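Local coordinates for SufC protein (Thermus thermophilus, PDB 2D2E) that binds and hydrolyses ATP as an atypical cytoplasmic ABC-type ATPase, probably powering iron-sulfur cluster assembly by the Suf machinery, at residues R7-I13 against E54-G60; L19-V25 against H215-R221; G94-F100 against Y135-L140. All coordinates share one frame; numbering follows the deposited sequence.

Contact 1 of 3, residues R7-I13 against E54-G60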
loop_
_atom_site.group_PDB
_atom_site.type_symbol
_atom_site.label_atom_id
_atom_site.label_comp_id
_atom_site.label_asym_id
_atom_site.label_seq_id
_atom_site.Cartn_x
_atom_site.Cartn_y
_atom_site.Cartn_z
ATOM N N ARG A 7 6.086 6.874 14.106
ATOM C CA ARG A 7 6.183 7.406 15.460
ATOM C C ARG A 7 6.393 8.920 15.533
ATOM O O ARG A 7 7.399 9.449 15.061
ATOM C CB ARG A 7 7.319 6.716 16.193
ATOM C CG ARG A 7 7.576 7.248 17.600
ATOM C CD ARG A 7 6.548 6.688 18.560
ATOM N NE ARG A 7 6.839 7.051 19.948
ATOM C CZ ARG A 7 6.178 7.987 20.628
ATOM N NH1 ARG A 7 5.180 8.660 20.052
ATOM N NH2 ARG A 7 6.515 8.254 21.888
ATOM N N ASP A 8 5.432 9.601 16.151
ATOM C CA ASP A 8 5.473 11.061 16.354
ATOM C C ASP A 8 5.929 11.792 15.101
ATOM O O ASP A 8 6.850 12.612 15.151
ATOM C CB ASP A 8 6.390 11.379 17.525
ATOM C CG ASP A 8 6.425 12.833 17.927
ATOM O OD1 ASP A 8 5.351 13.470 17.977
ATOM O OD2 ASP A 8 7.530 13.347 18.206
ATOM N N LEU A 9 5.275 11.491 13.982
ATOM C CA LEU A 9 5.669 12.080 12.716
ATOM C C LEU A 9 5.068 13.443 12.414
ATOM O O LEU A 9 3.855 13.606 12.435
ATOM C CB LEU A 9 5.325 11.114 11.573
ATOM C CG LEU A 9 5.843 11.509 10.197
ATOM C CD1 LEU A 9 7.374 11.435 10.191
ATOM C CD2 LEU A 9 5.276 10.572 9.143
ATOM N N TRP A 10 5.937 14.414 12.151
ATOM C CA TRP A 10 5.520 15.761 11.792
ATOM C C TRP A 10 6.122 16.050 10.440
ATOM O O TRP A 10 7.316 15.816 10.225
ATOM C CB TRP A 10 6.016 16.787 12.828
ATOM C CG TRP A 10 5.418 16.600 14.165
ATOM C CD1 TRP A 10 5.741 15.639 15.084
ATOM C CD2 TRP A 10 4.346 17.356 14.732
ATOM N NE1 TRP A 10 4.931 15.744 16.177
ATOM C CE2 TRP A 10 4.059 16.787 15.990
ATOM C CE3 TRP A 10 3.588 18.457 14.292
ATOM C CZ2 TRP A 10 3.056 17.284 16.825
ATOM C CZ3 TRP A 10 2.590 18.948 15.121
ATOM C CH2 TRP A 10 2.328 18.360 16.370
ATOM N N ALA A 11 5.321 16.551 9.506
ATOM C CA ALA A 11 5.831 16.815 8.174
ATOM C C ALA A 11 5.117 17.999 7.542
ATOM O O ALA A 11 3.996 18.335 7.921
ATOM C CB ALA A 11 5.658 15.580 7.296
ATOM N N SER A 12 5.790 18.636 6.596
ATOM C CA SER A 12 5.219 19.780 5.900
ATOM C C SER A 12 5.528 19.727 4.406
ATOM O O SER A 12 6.359 18.937 3.972
ATOM C CB SER A 12 5.745 21.080 6.529
ATOM O OG SER A 12 7.098 20.960 6.923
ATOM N N ILE A 13 4.812 20.525 3.612
ATOM C CA ILE A 13 5.041 20.612 2.167
ATOM C C ILE A 13 4.797 22.076 1.804
ATOM O O ILE A 13 4.147 22.775 2.584
ATOM C CB ILE A 13 4.139 19.666 1.365
ATOM C CG1 ILE A 13 4.548 19.706 -0.114
ATOM C CG2 ILE A 13 2.688 20.041 1.576
ATOM C CD1 ILE A 13 3.858 18.657 -0.977
ATOM N N GLU A 54 9.332 15.583 -2.085
ATOM C CA GLU A 54 8.704 16.897 -1.977
ATOM C C GLU A 54 8.320 17.289 -0.551
ATOM O O GLU A 54 8.064 18.461 -0.276
ATOM C CB GLU A 54 7.470 16.978 -2.881
ATOM C CG GLU A 54 7.792 16.934 -4.369
ATOM C CD GLU A 54 6.573 17.162 -5.245
ATOM O OE1 GLU A 54 6.696 17.043 -6.482
ATOM O OE2 GLU A 54 5.490 17.466 -4.697
ATOM N N TYR A 55 8.288 16.315 0.358
ATOM C CA TYR A 55 7.932 16.571 1.748
ATOM C C TYR A 55 9.121 16.744 2.666
ATOM O O TYR A 55 10.180 16.162 2.448
ATOM C CB TYR A 55 7.075 15.411 2.311
ATOM C CG TYR A 55 5.724 15.375 1.623
ATOM C CD1 TYR A 55 5.549 14.651 0.451
ATOM C CD2 TYR A 55 4.652 16.121 2.107
ATOM C CE1 TYR A 55 4.346 14.674 -0.230
ATOM C CE2 TYR A 55 3.434 16.156 1.422
ATOM C CZ TYR A 55 3.297 15.431 0.256
ATOM O OH TYR A 55 2.105 15.445 -0.434
ATOM N N THR A 56 8.925 17.537 3.708
ATOM C CA THR A 56 9.963 17.783 4.692
ATOM C C THR A 56 9.521 17.184 6.024
ATOM O O THR A 56 8.478 17.552 6.551
ATOM C CB THR A 56 10.189 19.302 4.893
ATOM O OG1 THR A 56 10.536 19.905 3.640
ATOM C CG2 THR A 56 11.304 19.546 5.899
ATOM N N VAL A 57 10.296 16.250 6.570
ATOM C CA VAL A 57 9.931 15.668 7.856
ATOM C C VAL A 57 10.580 16.514 8.958
ATOM O O VAL A 57 11.792 16.703 8.984
ATOM C CB VAL A 57 10.367 14.177 7.947
ATOM C CG1 VAL A 57 10.155 13.652 9.371
ATOM C CG2 VAL A 57 9.573 13.348 6.922
ATOM N N GLU A 58 9.748 17.032 9.851
ATOM C CA GLU A 58 10.190 17.898 10.939
ATOM C C GLU A 58 10.562 17.150 12.208
ATOM O O GLU A 58 11.457 17.556 12.949
ATOM C CB GLU A 58 9.071 18.876 11.274
ATOM C CG GLU A 58 8.516 19.589 10.058
ATOM C CD GLU A 58 9.052 20.990 9.929
ATOM O OE1 GLU A 58 10.230 21.209 10.291
ATOM O OE2 GLU A 58 8.302 21.869 9.464
ATOM N N ARG A 59 9.858 16.059 12.464
ATOM C CA ARG A 59 10.098 15.288 13.662
ATOM C C ARG A 59 9.522 13.893 13.427
ATOM O O ARG A 59 8.701 13.712 12.519
ATOM C CB ARG A 59 9.390 15.967 14.841
ATOM C CG ARG A 59 9.445 15.176 16.125
ATOM C CD ARG A 59 8.522 15.748 17.195
ATOM N NE ARG A 59 9.055 16.954 17.809
ATOM C CZ ARG A 59 9.052 17.181 19.119
ATOM N NH1 ARG A 59 8.546 16.275 19.949
ATOM N NH2 ARG A 59 9.553 18.313 19.596
ATOM N N GLY A 60 9.979 12.917 14.211
ATOM C CA GLY A 60 9.460 11.561 14.078
ATOM C C GLY A 60 10.332 10.534 13.389
ATOM O O GLY A 60 11.422 10.827 12.897
#
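Over one face of the Tyr55 ring sits the end methyl of Ile13, CD1 lying 3.8 Å from the ring centroid in a CH-pi contact, with Ile13 CB close to Tyr55 CE2 as well. The Trp10 indole has Asp8 at its edge: NE1 donates in the ring plane to Asp8 OD1 at 2.9 Å, meeting that oxygen from above the carboxylate plane. Trp10 and Arg59 run side by side, the Arg59 methylenes along Trp10 CD1 and the two flat groups 69° apart. Between these ends the backbones pair antiparallel. Ser12 and Thr56 exchange two bonds, Thr56 N reaching Ser12 O at 2.9 Å, whereas Trp10 faces both Glu58 and Arg59 in a classic beta bulge: Trp10 O takes Glu58 N at 2.7 Å and Arg59 N only weakly, at 3.4 Å. Glu58, bent at chi2 (-101°), curls back so that its OE2 accepts from Ser12 OG. Behind this pairing, strand 16-27 flanks the other edge of strand 3-13, and helix 42-50 packs on one face of the sheet, Leu45 against Leu9, Ile48 against Ala11, and Thr44, seen to bind ADP, against Tyr55.

Contact 2 of 3, residues L19-V25 against H215-R221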
loop_
_atom_site.group_PDB
_atom_site.type_symbol
_atom_site.label_atom_id
_atom_site.label_comp_id
_atom_site.label_asym_id
_atom_site.label_seq_id
_atom_site.Cartn_x
_atom_site.Cartn_y
_atom_site.Cartn_z
ATOM N N LEU A 19 1.245 16.932 8.468
ATOM C CA LEU A 19 1.156 15.827 9.436
ATOM C C LEU A 19 1.534 16.387 10.801
ATOM O O LEU A 19 2.593 17.012 10.970
ATOM C CB LEU A 19 2.055 14.647 9.070
ATOM C CG LEU A 19 1.757 13.942 7.742
ATOM C CD1 LEU A 19 2.619 12.678 7.626
ATOM C CD2 LEU A 19 0.266 13.589 7.664
ATOM N N LYS A 20 0.647 16.176 11.762
ATOM C CA LYS A 20 0.819 16.738 13.090
ATOM C C LYS A 20 0.918 15.730 14.210
ATOM O O LYS A 20 0.092 15.722 15.117
ATOM C CB LYS A 20 -0.332 17.725 13.342
ATOM C CG LYS A 20 -0.334 18.900 12.355
ATOM C CD LYS A 20 -1.621 19.728 12.435
ATOM C CE LYS A 20 -1.554 20.901 11.475
ATOM N NZ LYS A 20 -2.875 21.597 11.365
ATOM N N GLY A 21 1.946 14.879 14.141
ATOM C CA GLY A 21 2.170 13.887 15.182
ATOM C C GLY A 21 1.429 12.585 14.951
ATOM O O GLY A 21 0.591 12.185 15.752
ATOM N N VAL A 22 1.757 11.939 13.840
ATOM C CA VAL A 22 1.135 10.680 13.449
ATOM C C VAL A 22 1.748 9.520 14.221
ATOM O O VAL A 22 2.962 9.380 14.262
ATOM C CB VAL A 22 1.347 10.416 11.944
ATOM C CG1 VAL A 22 0.752 9.039 11.565
ATOM C CG2 VAL A 22 0.663 11.500 11.115
ATOM N N ASN A 23 0.897 8.733 14.866
ATOM C CA ASN A 23 1.338 7.534 15.584
ATOM C C ASN A 23 0.459 6.420 15.035
ATOM O O ASN A 23 -0.751 6.452 15.206
ATOM C CB ASN A 23 1.133 7.700 17.083
ATOM C CG ASN A 23 2.107 8.692 17.669
ATOM O OD1 ASN A 23 3.319 8.495 17.588
ATOM N ND2 ASN A 23 1.587 9.780 18.231
ATOM N N LEU A 24 1.075 5.448 14.362
ATOM C CA LEU A 24 0.323 4.367 13.739
ATOM C C LEU A 24 1.207 3.135 13.673
ATOM O O LEU A 24 2.269 3.181 13.077
ATOM C CB LEU A 24 -0.088 4.798 12.314
ATOM C CG LEU A 24 -1.230 4.036 11.609
ATOM C CD1 LEU A 24 -1.747 4.861 10.438
ATOM C CD2 LEU A 24 -0.752 2.685 11.118
ATOM N N VAL A 25 0.759 2.040 14.286
ATOM C CA VAL A 25 1.521 0.782 14.286
ATOM C C VAL A 25 0.771 -0.342 13.582
ATOM O O VAL A 25 -0.390 -0.585 13.897
ATOM C CB VAL A 25 1.791 0.299 15.744
ATOM C CG1 VAL A 25 2.458 -1.059 15.737
ATOM C CG2 VAL A 25 2.701 1.282 16.457
ATOM N N HIS A 215 -7.726 2.954 11.649
ATOM C CA HIS A 215 -7.185 4.218 12.193
ATOM C C HIS A 215 -7.874 5.324 11.403
ATOM O O HIS A 215 -8.030 5.191 10.194
ATOM C CB HIS A 215 -5.682 4.327 11.919
ATOM C CG HIS A 215 -4.893 3.149 12.384
ATOM N ND1 HIS A 215 -4.188 3.136 13.573
ATOM C CD2 HIS A 215 -4.696 1.935 11.816
ATOM C CE1 HIS A 215 -3.591 1.966 13.718
ATOM N NE2 HIS A 215 -3.883 1.218 12.665
ATOM N N VAL A 216 -8.295 6.402 12.072
ATOM C CA VAL A 216 -8.935 7.500 11.343
ATOM C C VAL A 216 -8.123 8.774 11.543
ATOM O O VAL A 216 -7.827 9.170 12.686
ATOM C CB VAL A 216 -10.371 7.767 11.812
ATOM C CG1 VAL A 216 -11.021 8.805 10.867
ATOM C CG2 VAL A 216 -11.175 6.487 11.811
ATOM N N MET A 217 -7.757 9.410 10.431
ATOM C CA MET A 217 -6.950 10.622 10.483
ATOM C C MET A 217 -7.691 11.903 10.150
ATOM O O MET A 217 -8.325 12.012 9.099
ATOM C CB MET A 217 -5.728 10.478 9.541
ATOM C CG MET A 217 -4.727 11.641 9.605
ATOM S SD MET A 217 -3.146 11.336 8.729
ATOM C CE MET A 217 -2.817 9.721 9.171
ATOM N N MET A 218 -7.620 12.865 11.068
ATOM C CA MET A 218 -8.215 14.177 10.862
ATOM C C MET A 218 -7.218 15.200 11.360
ATOM O O MET A 218 -6.522 14.984 12.366
ATOM C CB MET A 218 -9.506 14.321 11.645
ATOM C CG MET A 218 -10.585 13.349 11.201
ATOM S SD MET A 218 -12.059 13.681 12.173
ATOM C CE MET A 218 -13.066 12.365 11.687
ATOM N N ASP A 219 -7.160 16.315 10.650
ATOM C CA ASP A 219 -6.241 17.400 11.002
ATOM C C ASP A 219 -4.810 16.899 11.221
ATOM O O ASP A 219 -4.151 17.257 12.196
ATOM C CB ASP A 219 -6.758 18.145 12.244
ATOM C CG ASP A 219 -8.097 18.843 11.992
ATOM O OD1 ASP A 219 -8.213 19.565 10.982
ATOM O OD2 ASP A 219 -9.030 18.680 12.802
ATOM N N GLY A 220 -4.346 16.042 10.318
ATOM C CA GLY A 220 -2.977 15.557 10.389
ATOM C C GLY A 220 -2.568 14.566 11.460
ATOM O O GLY A 220 -1.380 14.332 11.635
ATOM N N ARG A 221 -3.521 13.975 12.177
ATOM C CA ARG A 221 -3.181 12.998 13.201
ATOM C C ARG A 221 -4.283 11.953 13.337
ATOM O O ARG A 221 -5.386 12.130 12.822
ATOM C CB ARG A 221 -2.924 13.677 14.555
ATOM C CG ARG A 221 -4.087 14.422 15.149
ATOM C CD ARG A 221 -3.737 14.865 16.569
ATOM N NE ARG A 221 -2.478 15.606 16.613
ATOM C CZ ARG A 221 -1.899 16.050 17.727
ATOM N NH1 ARG A 221 -2.462 15.829 18.910
ATOM N NH2 ARG A 221 -0.756 16.725 17.662
HETATM O O HOH W 1 -2.971 4.737 15.595
#
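Two sheets of the ABC ATPase domain meet here: strand 16-27 of the antiparallel sheet faces strand 213-218 of the mixed sheet, which also holds strand 31-35 leading into the Walker A P-loop. The strand segments run nearly antiparallel, at 169°, but their axes stay 9.3 Å apart, so side chains and a turn bridge the space where no beta ladder forms. That turn is a type I' hairpin turn, Met218 to Arg221, closed by backbone bonds in both directions between its end residues. Its Gly220 carbonyl accepts from Lys20 N at 2.7 Å, and Val22 CG2 packs against the same oxygen. Farther along, Met217 reaches between the sheets, its SD 4.2 Å from Leu19 CD2 and its CE near Val22 CG1; Met217 also touches the P-loop, whose Gly41 contacts ADP in a nucleotide-bound structure of this protein. Helix 42-50 closes on Leu19 and Val22 through Leu45.

At the other end Leu24 presents its CG over the centre of the His215 imidazole, 3.7 Å from the centroid and only 11° off the ring normal. Water 1 lies at the edge of that ring, in its plane, 2.9 Å from His215 ND1, and donates to Asn23 O. The other ring nitrogen, NE2, is hydrogen-bonded to His32, so both ring nitrogens have polar partners and the rotation of the imidazole is probably well defined. Back at the turn, Lys20 O is gripped side-on by Arg221: the chain bends at chi3 (53°) and turns NE and NH2 onto this one oxygen, at 3.0 and 2.9 Å, with the carbonyl oxygen tilted from the guanidinium plane.

Contact 3 of 3, residues G94-F100 against Y135-L140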
loop_
_atom_site.group_PDB
_atom_site.type_symbol
_atom_site.label_atom_id
_atom_site.label_comp_id
_atom_site.label_asym_id
_atom_site.label_seq_id
_atom_site.Cartn_x
_atom_site.Cartn_y
_atom_site.Cartn_z
ATOM N N GLY A 94 4.991 -2.554 -27.143
ATOM C CA GLY A 94 5.671 -3.836 -27.130
ATOM C C GLY A 94 6.301 -4.375 -25.861
ATOM O O GLY A 94 7.308 -5.080 -25.939
ATOM N N VAL A 95 5.736 -4.052 -24.701
ATOM C CA VAL A 95 6.285 -4.564 -23.446
ATOM C C VAL A 95 5.245 -5.463 -22.785
ATOM O O VAL A 95 4.238 -4.979 -22.273
ATOM C CB VAL A 95 6.649 -3.431 -22.462
ATOM C CG1 VAL A 95 7.213 -4.028 -21.164
ATOM C CG2 VAL A 95 7.676 -2.496 -23.094
ATOM N N THR A 96 5.488 -6.765 -22.789
ATOM C CA THR A 96 4.538 -7.680 -22.166
ATOM C C THR A 96 4.577 -7.546 -20.642
ATOM O O THR A 96 5.583 -7.143 -20.061
ATOM C CB THR A 96 4.860 -9.132 -22.496
ATOM O OG1 THR A 96 6.193 -9.437 -22.050
ATOM C CG2 THR A 96 4.761 -9.375 -24.010
ATOM N N ILE A 97 3.464 -7.869 -20.001
ATOM C CA ILE A 97 3.426 -7.838 -18.544
ATOM C C ILE A 97 4.485 -8.806 -18.000
ATOM O O ILE A 97 5.147 -8.512 -16.997
ATOM C CB ILE A 97 2.011 -8.217 -18.033
ATOM C CG1 ILE A 97 1.047 -7.078 -18.372
ATOM C CG2 ILE A 97 2.011 -8.448 -16.538
ATOM C CD1 ILE A 97 -0.385 -7.368 -18.063
ATOM N N ALA A 98 4.676 -9.949 -18.660
ATOM C CA ALA A 98 5.682 -10.901 -18.188
ATOM C C ALA A 98 7.086 -10.274 -18.160
ATOM O O ALA A 98 7.802 -10.383 -17.154
ATOM C CB ALA A 98 5.680 -12.172 -19.063
ATOM N N ASN A 99 7.485 -9.622 -19.255
ATOM C CA ASN A 99 8.809 -8.985 -19.313
ATOM C C ASN A 99 8.935 -7.898 -18.242
ATOM O O ASN A 99 9.983 -7.737 -17.622
ATOM C CB ASN A 99 9.044 -8.322 -20.679
ATOM C CG ASN A 99 9.560 -9.288 -21.730
ATOM O OD1 ASN A 99 9.412 -9.050 -22.936
ATOM N ND2 ASN A 99 10.174 -10.361 -21.290
ATOM N N PHE A 100 7.869 -7.125 -18.066
ATOM C CA PHE A 100 7.872 -6.055 -17.084
ATOM C C PHE A 100 8.025 -6.608 -15.677
ATOM O O PHE A 100 8.770 -6.058 -14.858
ATOM C CB PHE A 100 6.582 -5.244 -17.176
ATOM C CG PHE A 100 6.516 -4.120 -16.194
ATOM C CD1 PHE A 100 7.405 -3.056 -16.286
ATOM C CD2 PHE A 100 5.602 -4.144 -15.146
ATOM C CE1 PHE A 100 7.389 -2.028 -15.345
ATOM C CE2 PHE A 100 5.579 -3.117 -14.202
ATOM C CZ PHE A 100 6.471 -2.066 -14.303
ATOM N N TYR A 135 -2.809 -13.730 -19.238
ATOM C CA TYR A 135 -2.749 -12.326 -18.828
ATOM C C TYR A 135 -1.343 -11.732 -19.000
ATOM O O TYR A 135 -1.188 -10.560 -19.358
ATOM C CB TYR A 135 -3.183 -12.203 -17.362
ATOM C CG TYR A 135 -2.916 -10.844 -16.752
ATOM C CD1 TYR A 135 -3.707 -9.737 -17.078
ATOM C CD2 TYR A 135 -1.843 -10.656 -15.880
ATOM C CE1 TYR A 135 -3.426 -8.477 -16.536
ATOM C CE2 TYR A 135 -1.559 -9.415 -15.362
ATOM C CZ TYR A 135 -2.338 -8.335 -15.675
ATOM O OH TYR A 135 -2.019 -7.122 -15.091
ATOM N N LEU A 136 -0.329 -12.551 -18.745
ATOM C CA LEU A 136 1.065 -12.125 -18.851
ATOM C C LEU A 136 1.486 -11.727 -20.264
ATOM O O LEU A 136 2.528 -11.091 -20.445
ATOM C CB LEU A 136 1.982 -13.234 -18.339
ATOM C CG LEU A 136 2.100 -13.421 -16.821
ATOM C CD1 LEU A 136 0.757 -13.308 -16.140
ATOM C CD2 LEU A 136 2.721 -14.767 -16.556
ATOM N N SER A 137 0.685 -12.105 -21.257
ATOM C CA SER A 137 0.986 -11.779 -22.643
ATOM C C SER A 137 0.410 -10.437 -23.071
ATOM O O SER A 137 0.661 -9.975 -24.177
ATOM C CB SER A 137 0.479 -12.887 -23.582
ATOM O OG SER A 137 1.251 -14.069 -23.436
ATOM N N ARG A 138 -0.383 -9.821 -22.201
ATOM C CA ARG A 138 -0.948 -8.514 -22.503
ATOM C C ARG A 138 0.213 -7.521 -22.467
ATOM O O ARG A 138 1.219 -7.760 -21.802
ATOM C CB ARG A 138 -1.998 -8.141 -21.454
ATOM C CG ARG A 138 -2.769 -6.884 -21.787
ATOM C CD ARG A 138 -3.915 -6.657 -20.823
ATOM N NE ARG A 138 -4.643 -5.430 -21.145
ATOM C CZ ARG A 138 -5.465 -5.301 -22.181
ATOM N NH1 ARG A 138 -5.674 -6.325 -23.000
ATOM N NH2 ARG A 138 -6.072 -4.143 -22.404
ATOM N N TYR A 139 0.085 -6.424 -23.201
ATOM C CA TYR A 139 1.135 -5.408 -23.221
ATOM C C TYR A 139 0.816 -4.329 -22.197
ATOM O O TYR A 139 -0.358 -4.054 -21.914
ATOM C CB TYR A 139 1.213 -4.732 -24.598
ATOM C CG TYR A 139 1.722 -5.593 -25.721
ATOM C CD1 TYR A 139 1.077 -5.599 -26.959
ATOM C CD2 TYR A 139 2.855 -6.382 -25.565
ATOM C CE1 TYR A 139 1.549 -6.378 -28.011
ATOM C CE2 TYR A 139 3.341 -7.159 -26.609
ATOM C CZ TYR A 139 2.681 -7.151 -27.827
ATOM O OH TYR A 139 3.160 -7.922 -28.851
ATOM N N LEU A 140 1.850 -3.710 -21.630
ATOM C CA LEU A 140 1.623 -2.610 -20.696
ATOM C C LEU A 140 0.945 -1.500 -21.498
ATOM O O LEU A 140 1.177 -1.367 -22.704
ATOM C CB LEU A 140 2.949 -2.065 -20.165
ATOM C CG LEU A 140 3.802 -2.935 -19.250
ATOM C CD1 LEU A 140 5.071 -2.164 -18.887
ATOM C CD2 LEU A 140 3.014 -3.291 -17.998
HETATM O O HOH W 2 3.815 -1.707 -24.024
#
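Ile97 and Tyr135 cross at about a right angle, with Ile97 CD1 over one face of the phenol ring, 3.6 Å from its centroid and shifted toward CZ. The isoleucine reaches it through an extended end, CD1 anti to CA (chi2 174°), which also brings CD1 beside Arg138 CB. Phe100 and Leu140 also cross at close to a right angle: both leucine methyls bear on the phenylalanine, CD1 lying 3.6 Å from Phe100 CD1, while Leu140 CD1 also meets Val95 CG1. On the outer side, the Tyr139 ring has Gly94 CA over one face, toward its rim, and the Thr96 side chain crosses it obliquely, CG2 against CE2. Ala98 CB completes the packing against Leu136 CB.

The contact joins the start of helix 97-109 to the loop between helices 115-129 and 148-160, probably in the helical subdomain of the ABC ATPase. Arg151, from helix 148-160, makes a cation-pi contact with Tyr135, and Trp131 meets its ring edge-to-face. A serine in place of Tyr135 would probably leave Ile97 CD1 without its aromatic cover and Arg151 without its pi partner.

Three backbone bonds run alongside: Leu140 N to Val95 O at 2.8 Å, Ile97 N to Arg138 O at 2.9 Å and Ala98 N to Leu136 O at 3.0 Å. Thr96 is the N-cap, its OG1 accepting from Asn99 N. The first-turn amides are thus satisfied partly by the helix's own cap and partly by carbonyls of 135-140, which ties the helix start to that loop.

Contacts 1 and 2 adjoin, their centres about 12 Å apart, because strands 3-13 and 16-27 are neighbours in the antiparallel sheet; Asp8 N meets Asn23 OD1 and Leu9 O meets Gly21 N directly. Their segments alternate along the chain. Contact 1 joins strand 56-58 to this sheet; contact 2 brings the sheet against the mixed sheet, with helix 42-50 of the nucleotide site packing beside both. Contact 3 lies on the opposite side of the chain's centre, its centre about 38 and 39 Å from those of contacts 1 and 2, among helices 97-109, 115-129 and 148-160. It follows contact 1 in sequence and falls between the two segments of contact 2, consistent with a helical subdomain inserted into the ATP-binding core.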